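Pyridoxal 5'-phosphate synthase subunit PdxT (Thermus thermophilus, PDB 2YWD) probably hydrolyses glutamine to glutamate and ammonia, which is channelled to the partner subunit PdxS for the synthesis of pyridoxal 5'-phosphate. Local coordinates at residues 91-97 / 107-111; 102-106 / 141-145; 78-84 / 167-173. All blocks are in the same frame, centred on the assembly; numbering follows the deposited sequence.

Contact 1: 91-97 / 107-111; sequences IVGYPEQ and VERNA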
loop_
_atom_site.group_PDB
_atom_site.type_symbol
_atom_site.label_atom_id
_atom_site.label_comp_id
_atom_site.label_asym_id
_atom_site.label_seq_id
_atom_site.Cartn_x
_atom_site.Cartn_y
_atom_site.Cartn_z
ATOM N N ILE A 91 5.325 10.235 -9.164
ATOM C CA ILE A 91 4.066 10.811 -8.716
ATOM C C ILE A 91 3.827 11.981 -9.657
ATOM O O ILE A 91 4.578 12.958 -9.649
ATOM C CB ILE A 91 4.154 11.324 -7.267
ATOM C CG1 ILE A 91 4.453 10.155 -6.323
ATOM C CG2 ILE A 91 2.842 12.003 -6.876
ATOM C CD1 ILE A 91 4.627 10.567 -4.871
ATOM N N VAL A 92 2.788 11.868 -10.480
ATOM C CA VAL A 92 2.460 12.904 -11.454
ATOM C C VAL A 92 2.296 14.292 -10.837
ATOM O O VAL A 92 1.466 14.492 -9.949
ATOM C CB VAL A 92 1.165 12.547 -12.215
ATOM C CG1 VAL A 92 0.891 13.590 -13.299
ATOM C CG2 VAL A 92 1.285 11.159 -12.821
ATOM N N GLY A 93 3.096 15.244 -11.312
ATOM C CA GLY A 93 3.011 16.606 -10.811
ATOM C C GLY A 93 3.828 16.919 -9.568
ATOM O O GLY A 93 3.951 18.085 -9.191
ATOM N N TYR A 94 4.383 15.888 -8.932
ATOM C CA TYR A 94 5.186 16.052 -7.718
ATOM C C TYR A 94 6.440 15.185 -7.817
ATOM O O TYR A 94 6.650 14.277 -7.008
ATOM C CB TYR A 94 4.368 15.633 -6.493
ATOM C CG TYR A 94 3.123 16.457 -6.292
ATOM C CD1 TYR A 94 3.176 17.689 -5.639
ATOM C CD2 TYR A 94 1.896 16.028 -6.794
ATOM C CE1 TYR A 94 2.034 18.476 -5.493
ATOM C CE2 TYR A 94 0.751 16.803 -6.656
ATOM C CZ TYR A 94 0.826 18.025 -6.005
ATOM O OH TYR A 94 -0.309 18.784 -5.861
ATOM N N PRO A 95 7.294 15.460 -8.809
ATOM C CA PRO A 95 8.525 14.691 -9.008
ATOM C C PRO A 95 9.461 14.612 -7.806
ATOM O O PRO A 95 10.180 13.628 -7.644
ATOM C CB PRO A 95 9.176 15.386 -10.206
ATOM C CG PRO A 95 8.700 16.798 -10.074
ATOM C CD PRO A 95 7.245 16.612 -9.727
ATOM N N GLU A 96 9.449 15.634 -6.959
ATOM C CA GLU A 96 10.336 15.638 -5.803
ATOM C C GLU A 96 9.701 15.216 -4.485
ATOM O O GLU A 96 10.327 15.334 -3.429
ATOM C CB GLU A 96 10.984 17.017 -5.647
ATOM C CG GLU A 96 11.878 17.406 -6.822
ATOM C CD GLU A 96 12.846 16.297 -7.210
ATOM O OE1 GLU A 96 13.606 15.824 -6.333
ATOM O OE2 GLU A 96 12.846 15.896 -8.394
ATOM N N GLN A 97 8.472 14.710 -4.535
ATOM C CA GLN A 97 7.813 14.279 -3.306
ATOM C C GLN A 97 8.548 13.091 -2.691
ATOM O O GLN A 97 8.803 12.088 -3.363
ATOM C CB GLN A 97 6.356 13.889 -3.570
ATOM C CG GLN A 97 5.596 13.510 -2.295
ATOM C CD GLN A 97 4.105 13.352 -2.521
ATOM O OE1 GLN A 97 3.471 14.195 -3.155
ATOM N NE2 GLN A 97 3.534 12.280 -1.988
ATOM N N VAL A 107 1.764 7.409 -10.621
ATOM C CA VAL A 107 0.523 7.605 -9.886
ATOM C C VAL A 107 0.177 9.075 -9.735
ATOM O O VAL A 107 1.035 9.894 -9.406
ATOM C CB VAL A 107 0.607 6.991 -8.471
ATOM C CG1 VAL A 107 -0.662 7.311 -7.689
ATOM C CG2 VAL A 107 0.804 5.484 -8.565
ATOM N N GLU A 108 -1.086 9.409 -9.974
ATOM C CA GLU A 108 -1.530 10.786 -9.819
ATOM C C GLU A 108 -2.447 10.834 -8.601
ATOM O O GLU A 108 -3.420 10.081 -8.508
ATOM C CB GLU A 108 -2.281 11.272 -11.061
ATOM C CG GLU A 108 -2.464 12.785 -11.076
ATOM C CD GLU A 108 -3.290 13.277 -12.246
ATOM O OE1 GLU A 108 -3.471 12.511 -13.220
ATOM O OE2 GLU A 108 -3.751 14.439 -12.189
ATOM N N ARG A 109 -2.122 11.713 -7.662
ATOM C CA ARG A 109 -2.899 11.857 -6.439
ATOM C C ARG A 109 -4.317 12.367 -6.691
ATOM O O ARG A 109 -4.534 13.191 -7.582
ATOM C CB ARG A 109 -2.163 12.809 -5.484
ATOM C CG ARG A 109 -0.905 12.208 -4.856
ATOM C CD ARG A 109 0.015 13.295 -4.304
ATOM N NE ARG A 109 -0.744 14.340 -3.625
ATOM C CZ ARG A 109 -0.228 15.487 -3.196
ATOM N NH1 ARG A 109 1.062 15.748 -3.361
ATOM N NH2 ARG A 109 -1.016 16.391 -2.629
ATOM N N ASN A 110 -5.272 11.845 -5.916
ATOM C CA ASN A 110 -6.688 12.242 -5.967
ATOM C C ASN A 110 -7.104 12.717 -7.364
ATOM O O ASN A 110 -7.488 13.875 -7.559
ATOM C CB ASN A 110 -6.911 13.347 -4.923
ATOM C CG ASN A 110 -8.363 13.742 -4.775
ATOM O OD1 ASN A 110 -9.265 12.972 -5.088
ATOM N ND2 ASN A 110 -8.596 14.951 -4.269
ATOM N N ALA A 111 -7.059 11.798 -8.325
ATOM C CA ALA A 111 -7.348 12.134 -9.713
ATOM C C ALA A 111 -8.553 11.488 -10.385
ATOM O O ALA A 111 -8.637 11.505 -11.615
ATOM C CB ALA A 111 -6.093 11.854 -10.550
HETATM O O HOH W 1 -0.333 13.725 -8.179
#

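Contact 2: 102-106 / 141-145; sequences VLEAW and FRRLG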
loop_
_atom_site.group_PDB
_atom_site.type_symbol
_atom_site.label_atom_id
_atom_site.label_comp_id
_atom_site.label_asym_id
_atom_site.label_seq_id
_atom_site.Cartn_x
_atom_site.Cartn_y
_atom_site.Cartn_z
ATOM N N VAL A 102 9.828 2.223 -5.351
ATOM C CA VAL A 102 10.264 0.927 -5.861
ATOM C C VAL A 102 9.298 0.359 -6.904
ATOM O O VAL A 102 9.702 -0.390 -7.794
ATOM C CB VAL A 102 10.426 -0.099 -4.705
ATOM C CG1 VAL A 102 9.088 -0.349 -4.029
ATOM C CG2 VAL A 102 11.009 -1.399 -5.238
ATOM N N LEU A 103 8.024 0.722 -6.797
ATOM C CA LEU A 103 7.015 0.236 -7.733
ATOM C C LEU A 103 7.090 0.974 -9.071
ATOM O O LEU A 103 7.004 2.202 -9.116
ATOM C CB LEU A 103 5.621 0.410 -7.125
ATOM C CG LEU A 103 4.426 0.009 -7.992
ATOM C CD1 LEU A 103 4.447 -1.493 -8.223
ATOM C CD2 LEU A 103 3.133 0.431 -7.306
ATOM N N GLU A 104 7.258 0.223 -10.158
ATOM C CA GLU A 104 7.333 0.818 -11.491
ATOM C C GLU A 104 5.952 1.283 -11.919
ATOM O O GLU A 104 5.247 0.587 -12.646
ATOM C CB GLU A 104 7.860 -0.196 -12.509
ATOM C CG GLU A 104 9.331 -0.545 -12.361
ATOM C CD GLU A 104 10.247 0.651 -12.548
ATOM O OE1 GLU A 104 9.949 1.511 -13.405
ATOM O OE2 GLU A 104 11.276 0.720 -11.846
ATOM N N ALA A 105 5.568 2.468 -11.465
ATOM C CA ALA A 105 4.265 3.005 -11.802
ATOM C C ALA A 105 4.239 4.520 -11.705
ATOM O O ALA A 105 5.035 5.118 -10.987
ATOM C CB ALA A 105 3.210 2.412 -10.875
ATOM N N TRP A 106 3.326 5.125 -12.458
ATOM C CA TRP A 106 3.119 6.568 -12.457
ATOM C C TRP A 106 1.776 6.734 -11.764
ATOM O O TRP A 106 0.763 6.242 -12.259
ATOM C CB TRP A 106 3.009 7.101 -13.887
ATOM C CG TRP A 106 4.319 7.345 -14.567
ATOM C CD1 TRP A 106 5.436 6.565 -14.511
ATOM C CD2 TRP A 106 4.632 8.432 -15.446
ATOM N NE1 TRP A 106 6.429 7.098 -15.303
ATOM C CE2 TRP A 106 5.959 8.244 -15.888
ATOM C CE3 TRP A 106 3.915 9.545 -15.905
ATOM C CZ2 TRP A 106 6.588 9.130 -16.769
ATOM C CZ3 TRP A 106 4.539 10.427 -16.784
ATOM C CH2 TRP A 106 5.864 10.212 -17.205
ATOM N N PHE A 141 -3.653 5.088 -10.969
ATOM C CA PHE A 141 -2.459 4.475 -11.533
ATOM C C PHE A 141 -2.487 4.862 -13.011
ATOM O O PHE A 141 -3.231 4.271 -13.790
ATOM C CB PHE A 141 -2.530 2.952 -11.396
ATOM C CG PHE A 141 -2.301 2.451 -9.996
ATOM C CD1 PHE A 141 -1.026 2.470 -9.438
ATOM C CD2 PHE A 141 -3.354 1.937 -9.245
ATOM C CE1 PHE A 141 -0.799 1.980 -8.151
ATOM C CE2 PHE A 141 -3.140 1.444 -7.955
ATOM C CZ PHE A 141 -1.861 1.466 -7.409
ATOM N N ARG A 142 -1.684 5.854 -13.393
ATOM C CA ARG A 142 -1.664 6.319 -14.778
ATOM C C ARG A 142 -0.914 5.406 -15.745
ATOM O O ARG A 142 -1.408 5.116 -16.842
ATOM C CB ARG A 142 -1.093 7.739 -14.846
ATOM C CG ARG A 142 -1.985 8.803 -14.197
ATOM C CD ARG A 142 -3.334 8.910 -14.906
ATOM N NE ARG A 142 -4.086 10.084 -14.466
ATOM C CZ ARG A 142 -5.291 10.419 -14.916
ATOM N NH1 ARG A 142 -5.899 9.666 -15.828
ATOM N NH2 ARG A 142 -5.888 11.514 -14.458
ATOM N N ARG A 143 0.277 4.963 -15.357
ATOM C CA ARG A 143 1.058 4.064 -16.205
ATOM C C ARG A 143 1.719 3.005 -15.344
ATOM O O ARG A 143 2.046 3.260 -14.184
ATOM C CB ARG A 143 2.138 4.824 -16.977
ATOM C CG ARG A 143 1.619 5.985 -17.805
ATOM C CD ARG A 143 2.582 6.333 -18.930
ATOM N NE ARG A 143 3.953 6.510 -18.461
ATOM C CZ ARG A 143 4.981 6.791 -19.257
ATOM N NH1 ARG A 143 4.790 6.931 -20.564
ATOM N NH2 ARG A 143 6.200 6.930 -18.752
ATOM N N LEU A 144 1.916 1.820 -15.914
ATOM C CA LEU A 144 2.540 0.715 -15.195
ATOM C C LEU A 144 3.679 0.110 -16.006
ATOM O O LEU A 144 3.574 -0.033 -17.223
ATOM C CB LEU A 144 1.501 -0.370 -14.897
ATOM C CG LEU A 144 0.271 0.063 -14.095
ATOM C CD1 LEU A 144 -0.681 -1.116 -13.938
ATOM C CD2 LEU A 144 0.701 0.589 -12.731
ATOM N N GLY A 145 4.766 -0.244 -15.326
ATOM C CA GLY A 145 5.900 -0.844 -16.005
ATOM C C GLY A 145 5.555 -2.241 -16.487
ATOM O O GLY A 145 4.561 -2.827 -16.052
#

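Contact 3: 78-84 / 167-173; sequences FGTCAGA and LASSFHP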
loop_
_atom_site.group_PDB
_atom_site.type_symbol
_atom_site.label_atom_id
_atom_site.label_comp_id
_atom_site.label_asym_id
_atom_site.label_seq_id
_atom_site.Cartn_x
_atom_site.Cartn_y
_atom_site.Cartn_z
ATOM N N PHE A 78 2.879 -3.650 1.287
ATOM C CA PHE A 78 1.501 -3.492 0.841
ATOM C C PHE A 78 1.153 -2.038 1.145
ATOM O O PHE A 78 1.071 -1.644 2.307
ATOM C CB PHE A 78 0.561 -4.432 1.613
ATOM C CG PHE A 78 -0.887 -4.377 1.156
ATOM C CD1 PHE A 78 -1.240 -3.766 -0.045
ATOM C CD2 PHE A 78 -1.892 -4.969 1.923
ATOM C CE1 PHE A 78 -2.571 -3.745 -0.476
ATOM C CE2 PHE A 78 -3.223 -4.956 1.502
ATOM C CZ PHE A 78 -3.565 -4.343 0.301
ATOM N N GLY A 79 0.983 -1.240 0.095
ATOM C CA GLY A 79 0.642 0.156 0.277
ATOM C C GLY A 79 -0.788 0.407 -0.155
ATOM O O GLY A 79 -1.198 -0.024 -1.230
ATOM N N THR A 80 -1.548 1.099 0.685
ATOM C CA THR A 80 -2.940 1.407 0.392
ATOM C C THR A 80 -3.136 2.917 0.384
ATOM O O THR A 80 -2.827 3.586 1.366
ATOM C CB THR A 80 -3.885 0.794 1.455
ATOM O OG1 THR A 80 -3.570 1.327 2.754
ATOM C CG2 THR A 80 -3.719 -0.711 1.494
ATOM N N CYS A 81 -3.649 3.445 -0.726
ATOM C CA CYS A 81 -3.893 4.882 -0.848
ATOM C C CYS A 81 -2.556 5.613 -0.705
ATOM O O CYS A 81 -1.714 5.540 -1.599
ATOM C CB CYS A 81 -4.894 5.325 0.232
ATOM S SG CYS A 81 -5.339 7.099 0.248
ATOM N N ALA A 82 -2.354 6.305 0.412
ATOM C CA ALA A 82 -1.097 7.019 0.648
ATOM C C ALA A 82 0.077 6.057 0.482
ATOM O O ALA A 82 1.129 6.424 -0.038
ATOM C CB ALA A 82 -1.088 7.602 2.056
ATOM N N GLY A 83 -0.112 4.822 0.942
ATOM C CA GLY A 83 0.931 3.818 0.827
ATOM C C GLY A 83 1.260 3.473 -0.616
ATOM O O GLY A 83 2.417 3.192 -0.938
ATOM N N ALA A 84 0.247 3.475 -1.485
ATOM C CA ALA A 84 0.456 3.177 -2.903
ATOM C C ALA A 84 1.241 4.322 -3.540
ATOM O O ALA A 84 2.116 4.107 -4.382
ATOM C CB ALA A 84 -0.887 2.998 -3.615
ATOM N N LEU A 167 2.859 -4.908 -3.169
ATOM C CA LEU A 167 1.448 -4.861 -3.517
ATOM C C LEU A 167 0.934 -3.449 -3.255
ATOM O O LEU A 167 1.320 -2.826 -2.264
ATOM C CB LEU A 167 0.681 -5.861 -2.650
ATOM C CG LEU A 167 -0.806 -6.069 -2.925
ATOM C CD1 LEU A 167 -0.988 -6.688 -4.305
ATOM C CD2 LEU A 167 -1.393 -6.979 -1.852
ATOM N N ALA A 168 0.070 -2.945 -4.133
ATOM C CA ALA A 168 -0.464 -1.597 -3.956
ATOM C C ALA A 168 -1.909 -1.471 -4.422
ATOM O O ALA A 168 -2.285 -2.022 -5.453
ATOM C CB ALA A 168 0.410 -0.591 -4.695
ATOM N N SER A 169 -2.713 -0.740 -3.656
ATOM C CA SER A 169 -4.117 -0.529 -4.003
ATOM C C SER A 169 -4.486 0.945 -3.871
ATOM O O SER A 169 -3.929 1.661 -3.041
ATOM C CB SER A 169 -5.031 -1.360 -3.091
ATOM O OG SER A 169 -4.941 -0.935 -1.742
ATOM N N SER A 170 -5.423 1.403 -4.694
ATOM C CA SER A 170 -5.850 2.792 -4.603
ATOM C C SER A 170 -7.057 2.867 -3.667
ATOM O O SER A 170 -7.510 3.960 -3.309
ATOM C CB SER A 170 -6.207 3.343 -5.987
ATOM O OG SER A 170 -7.084 2.473 -6.675
ATOM N N PHE A 171 -7.559 1.695 -3.270
ATOM C CA PHE A 171 -8.702 1.594 -2.362
ATOM C C PHE A 171 -8.278 1.109 -0.971
ATOM O O PHE A 171 -7.135 0.701 -0.767
ATOM C CB PHE A 171 -9.770 0.662 -2.946
ATOM C CG PHE A 171 -9.279 -0.725 -3.241
ATOM C CD1 PHE A 171 -9.358 -1.726 -2.280
ATOM C CD2 PHE A 171 -8.740 -1.034 -4.490
ATOM C CE1 PHE A 171 -8.909 -3.015 -2.553
ATOM C CE2 PHE A 171 -8.290 -2.321 -4.777
ATOM C CZ PHE A 171 -8.375 -3.315 -3.806
ATOM N N HIS A 172 -9.213 1.147 -0.023
ATOM C CA HIS A 172 -8.944 0.775 1.364
ATOM C C HIS A 172 -9.536 -0.558 1.813
ATOM O O HIS A 172 -10.667 -0.609 2.303
ATOM C CB HIS A 172 -9.480 1.867 2.292
ATOM C CG HIS A 172 -8.850 3.208 2.086
ATOM N ND1 HIS A 172 -7.732 3.618 2.779
ATOM C CD2 HIS A 172 -9.187 4.236 1.272
ATOM C CE1 HIS A 172 -7.409 4.844 2.404
ATOM N NE2 HIS A 172 -8.277 5.242 1.490
ATOM N N PRO A 173 -8.780 -1.654 1.670
ATOM C CA PRO A 173 -9.330 -2.943 2.100
ATOM C C PRO A 173 -9.560 -2.969 3.609
ATOM O O PRO A 173 -10.418 -3.706 4.102
ATOM C CB PRO A 173 -8.259 -3.939 1.662
ATOM C CG PRO A 173 -6.994 -3.135 1.768
ATOM C CD PRO A 173 -7.407 -1.807 1.161
#

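Contact 1: 91-97 / 107-111
Arg109 reaches Tyr94 and Gln97 through a bend at its third torsion (chi3 41°), which turns the guanidinium back over the tyrosine. Tyr94 CG stands anti to the carbonyl carbon, which turns one ring face to Arg109. NH1 of Arg109 sits over the centre of that ring, and CZ lies 4.1 Å from the ring centroid. The two planes are 23° apart, so the guanidinium lies nearly flat on the ring in a cation-pi stack. The same NH1 donates to Gln97 OE1 at 2.9 Å. The bond is bent at the hydrogen (130°), and the oxygen lies somewhat out of the guanidinium plane. Gln97 comes from the opposite direction on an extended chain, and its NE2 is hydrogen-bonded to Ser50 OG. Replacing Arg109 by an alanine is likely to leave the Tyr94 face without its cation and Gln97 OE1 without this donor.

The backbones pair in parallel at one bridge, Ile91 with Val107. Val92 N donates to Val107 O at 2.9 Å. One water joins the loop to the strand end: it donates to Val92 O and accepts from Arg109 N. Val92 CB meets Glu108 CG at 3.8 Å, while the Glu108 carboxylate pairs with Arg142. Ile91 CG2 touches Arg109 CD. Arg109 and Ser50 are both predicted to bind L-glutamine, so the arrangement is consistent with one wall of the glutaminase substrate pocket.

Contact 2: 102-106 / 141-145
Strands 103-106 and 141-144 run antiparallel with a strong twist, their axes at 128°, and a classic beta bulge places Arg142 and Arg143 both opposite Trp106.

Trp106 and Arg143 lie side by side on one face of the sheet and point the same way. The arginine chain bends at its third torsion (chi3 -51°), which brings NE over the centre of the indole. Arg143 CZ stands 3.9 Å from the centroid of the six-membered Trp106 ring, a cation-pi contact over the face. The planes are 55° apart, so the guanidinium is tilted rather than stacked flat. Both residues are exposed.

Ala105 and Leu144 share the other face. Ala105 CB touches Leu144 CD2 at 3.6 Å and also approaches the Phe141 ring at its edge. Separately, Leu103 CD2 meets Phe141 CE1 at 4.3 Å.

Backbone bonds hold these side chains in register. Trp106 N donates to Arg143 O at 2.8 Å. Trp106 O takes Arg142 N at 2.7 Å, and a weak, longer bond from Arg143 N. Gly145 N closes the other end on Glu104 O at 2.8 Å. A side chain at Gly145 would run into Glu104 CB.

Strand 103-108 is the middle strand of a small mixed sheet, with 90-91 along its other side. Leu103 and Phe141 rest on Ala168 of strand 166-169. Phe141 and Leu144 pack on Val161 of strand 157-163.

Contact 3: 78-84 / 167-173
Phe78 and Leu167 form the tight end, where parallel strands 78-80 and 167-169 meet. Leu167 CD2 sits over one face of the Phe78 ring, 3.8 Å from its centroid, in a CH-pi contact. Thr80 CG2 lies over the opposite face, and Pro173 CG meets Phe78 CZ at 3.9 Å. Three backbone bonds tie the strands: Gly79 N to Leu167 O, Ser169 N to Gly79 O, and Cys81 N to Ser169 O. Ser169 OG donates to Phe171 O, bridging the turn that follows the strand. On the other face of the sheet, Ala84 CB packs on Ala168 CB at 4.0 Å. A side chain at Gly79 would clash with Gly83 O.

At the other end few atoms meet, and Cys81 is partly exposed. Cys81 CB comes within 3.4 Å of His172 CE1. Cys81 SG stands anti to the backbone N (chi1 -180°), which sets it beside the imidazole, 3.7 Å from His172 NE2 and oblique to the ring. His172 ND1 is hydrogen-bonded to Glu174. Cys81 has strained backbone angles (phi 61°, psi -109°) and N-caps the next helix. The geometry is consistent with the nucleophile elbow of a class I glutamine amidotransferase, with Cys81, His172 and Glu174 as the predicted triad.

How the contacts relate
Contact 3 is the buried core, near the centre of the chain. Contacts 1 and 2 are only partly buried and lie farther out. They share strand 103-108, pairing it with its two different neighbours in the small sheet. A salt bridge and the packing of Val107 on Phe141 join them directly. All three contacts use strand hydrogen bonds. Contacts 1 and 2 each add an arginine over an aromatic face, whereas contact 3 adds buried apolar packing beside the predicted nucleophile. Apolar side chains of contact 2 link the small sheet to the central one. Contact 1 does not touch contact 3, but both hold residues predicted to serve the glutaminase site.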